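Long-range contact in single-stranded DNA-binding protein (Thermus aquaticus, PDB 2IHF), which binds single-stranded DNA and is thought to recruit partner proteins during DNA replication, recombination and repair: residues V56-R61 with Q98-F103. The protein carries 1 engineered substitution. Sequence-based numbering, arbitrary orientation.
Sequences VRLLGR and QVRAEF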
loop_
_atom_site.group_PDB
_atom_site.type_symbol
_atom_site.label_atom_id
_atom_site.label_comp_id
_atom_site.label_asym_id
_atom_site.label_seq_id
_atom_site.Cartn_x
_atom_site.Cartn_y
_atom_site.Cartn_z
ATOM N N VAL A 56 11.250 14.123 1.399
ATOM C CA VAL A 56 9.825 14.045 1.657
ATOM C C VAL A 56 9.388 15.371 2.265
ATOM O O VAL A 56 10.035 15.882 3.179
ATOM C CB VAL A 56 9.520 12.873 2.625
ATOM C CG1 VAL A 56 8.084 12.932 3.083
ATOM C CG2 VAL A 56 9.783 11.537 1.927
ATOM N N ARG A 57 8.299 15.939 1.752
ATOM C CA ARG A 57 7.817 17.213 2.269
ATOM C C ARG A 57 6.512 17.143 3.040
ATOM O O ARG A 57 5.492 16.707 2.514
ATOM C CB ARG A 57 7.673 18.234 1.142
ATOM C CG ARG A 57 6.974 19.507 1.592
ATOM C CD ARG A 57 7.174 20.625 0.605
ATOM N NE ARG A 57 8.592 20.900 0.422
ATOM C CZ ARG A 57 9.069 21.833 -0.397
ATOM N NH1 ARG A 57 8.229 22.582 -1.106
ATOM N NH2 ARG A 57 10.381 22.007 -0.515
ATOM N N LEU A 58 6.572 17.592 4.293
ATOM C CA LEU A 58 5.426 17.647 5.204
ATOM C C LEU A 58 4.986 19.102 5.262
ATOM O O LEU A 58 5.818 20.011 5.231
ATOM C CB LEU A 58 5.831 17.205 6.613
ATOM C CG LEU A 58 5.205 15.971 7.250
ATOM C CD1 LEU A 58 5.635 15.909 8.709
ATOM C CD2 LEU A 58 3.703 16.038 7.158
ATOM N N LEU A 59 3.683 19.324 5.358
ATOM C CA LEU A 59 3.170 20.681 5.407
ATOM C C LEU A 59 2.243 20.939 6.578
ATOM O O LEU A 59 1.508 20.057 7.026
ATOM C CB LEU A 59 2.402 21.017 4.122
ATOM C CG LEU A 59 3.093 21.142 2.768
ATOM C CD1 LEU A 59 2.034 21.432 1.728
ATOM C CD2 LEU A 59 4.126 22.252 2.783
ATOM N N GLY A 60 2.302 22.174 7.062
ATOM C CA GLY A 60 1.440 22.636 8.132
ATOM C C GLY A 60 1.434 21.974 9.487
ATOM O O GLY A 60 2.484 21.681 10.062
ATOM N N ARG A 61 0.218 21.758 9.986
ATOM C CA ARG A 61 -0.033 21.167 11.298
ATOM C C ARG A 61 1.007 20.140 11.732
ATOM O O ARG A 61 1.778 20.388 12.664
ATOM C CB ARG A 61 -1.448 20.555 11.346
ATOM C CG ARG A 61 -1.686 19.345 10.426
ATOM C CD ARG A 61 -1.766 19.702 8.932
ATOM N NE ARG A 61 -3.020 20.372 8.577
ATOM C CZ ARG A 61 -3.222 21.690 8.625
ATOM N NH1 ARG A 61 -2.249 22.509 9.008
ATOM N NH2 ARG A 61 -4.405 22.194 8.294
ATOM N N GLN A 98 8.277 15.154 -6.420
ATOM C CA GLN A 98 8.652 15.001 -5.015
ATOM C C GLN A 98 7.564 14.271 -4.256
ATOM O O GLN A 98 6.389 14.309 -4.625
ATOM C CB GLN A 98 8.844 16.368 -4.334
ATOM C CG GLN A 98 7.595 17.286 -4.436
ATOM C CD GLN A 98 7.439 18.285 -3.277
ATOM O OE1 GLN A 98 8.380 18.986 -2.903
ATOM N NE2 GLN A 98 6.232 18.353 -2.721
ATOM N N VAL A 99 7.957 13.612 -3.179
ATOM C CA VAL A 99 6.986 12.933 -2.352
ATOM C C VAL A 99 6.433 13.969 -1.368
ATOM O O VAL A 99 7.182 14.645 -0.667
ATOM C CB VAL A 99 7.633 11.771 -1.576
ATOM C CG1 VAL A 99 6.604 11.107 -0.685
ATOM C CG2 VAL A 99 8.225 10.762 -2.541
ATOM N N ARG A 100 5.119 14.116 -1.357
ATOM C CA ARG A 100 4.448 15.020 -0.436
ATOM C C ARG A 100 3.878 14.074 0.612
ATOM O O ARG A 100 3.016 13.258 0.301
ATOM C CB ARG A 100 3.315 15.754 -1.162
ATOM C CG ARG A 100 2.206 16.310 -0.267
ATOM C CD ARG A 100 2.516 17.698 0.236
ATOM N NE ARG A 100 2.398 17.757 1.686
ATOM C CZ ARG A 100 1.273 17.554 2.367
ATOM N NH1 ARG A 100 0.142 17.283 1.720
ATOM N NH2 ARG A 100 1.291 17.593 3.703
ATOM N N ALA A 101 4.371 14.151 1.843
ATOM C CA ALA A 101 3.853 13.282 2.906
ATOM C C ALA A 101 2.514 13.772 3.463
ATOM O O ALA A 101 2.368 14.938 3.821
ATOM C CB ALA A 101 4.864 13.183 4.041
ATOM N N GLU A 102 1.524 12.895 3.530
ATOM C CA GLU A 102 0.256 13.309 4.101
ATOM C C GLU A 102 0.417 13.260 5.609
ATOM O O GLU A 102 -0.126 14.095 6.320
ATOM C CB GLU A 102 -0.853 12.395 3.629
ATOM C CG GLU A 102 -0.982 12.451 2.137
ATOM C CD GLU A 102 -2.163 11.678 1.653
ATOM O OE1 GLU A 102 -2.141 10.432 1.773
ATOM O OE2 GLU A 102 -3.117 12.320 1.162
ATOM N N PHE A 103 1.167 12.268 6.087
ATOM C CA PHE A 103 1.466 12.137 7.510
ATOM C C PHE A 103 2.746 11.324 7.679
ATOM O O PHE A 103 3.168 10.601 6.767
ATOM C CB PHE A 103 0.287 11.485 8.269
ATOM C CG PHE A 103 0.067 10.037 7.948
ATOM C CD1 PHE A 103 0.797 9.044 8.614
ATOM C CD2 PHE A 103 -0.852 9.655 6.967
ATOM C CE1 PHE A 103 0.626 7.684 8.311
ATOM C CE2 PHE A 103 -1.037 8.290 6.648
ATOM C CZ PHE A 103 -0.293 7.308 7.323
HETATM O O HOH W 1 5.664 21.514 -2.135
#
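R100 lays its guanidinium against L59: CD1 of L59 stands 3.7 Å above one face of the group, displaced toward its rim, and the two side chains cross at about a right angle. Bends at chi2 and chi3 turn the arginine back over the neighbouring strand, where its NE gives R57 O a weak bond, 3.4 Å long and bent to 132°. That carbonyl's main donor is A101 N at 2.9 Å, approaching from above the carbonyl plane; R57 N returns a straighter bond (168°) to V99 O. Were R100 cut back to an alanine, L59 would probably lose the flat group against its CD1, and R57 O its second, weaker donor. Q98 OE1 sits over the centre of the R57 guanidinium, with amide and guanidinium planes perpendicular, while a water accepts from R57 NH1 and, weakly, from Q98 NE2; NE of R57 is engaged in a salt bridge with D31. On the face opposite these arginines, where V56 and V99 point, V56 CG1 meets A101 CB at 3.4 Å, closer than usual van der Waals contact. The two bonds from R57 backbone atoms to V99 and A101, flanking R100, define a parallel bridge, here joining strands 47-59 and 95-107 in the N-terminal OB fold.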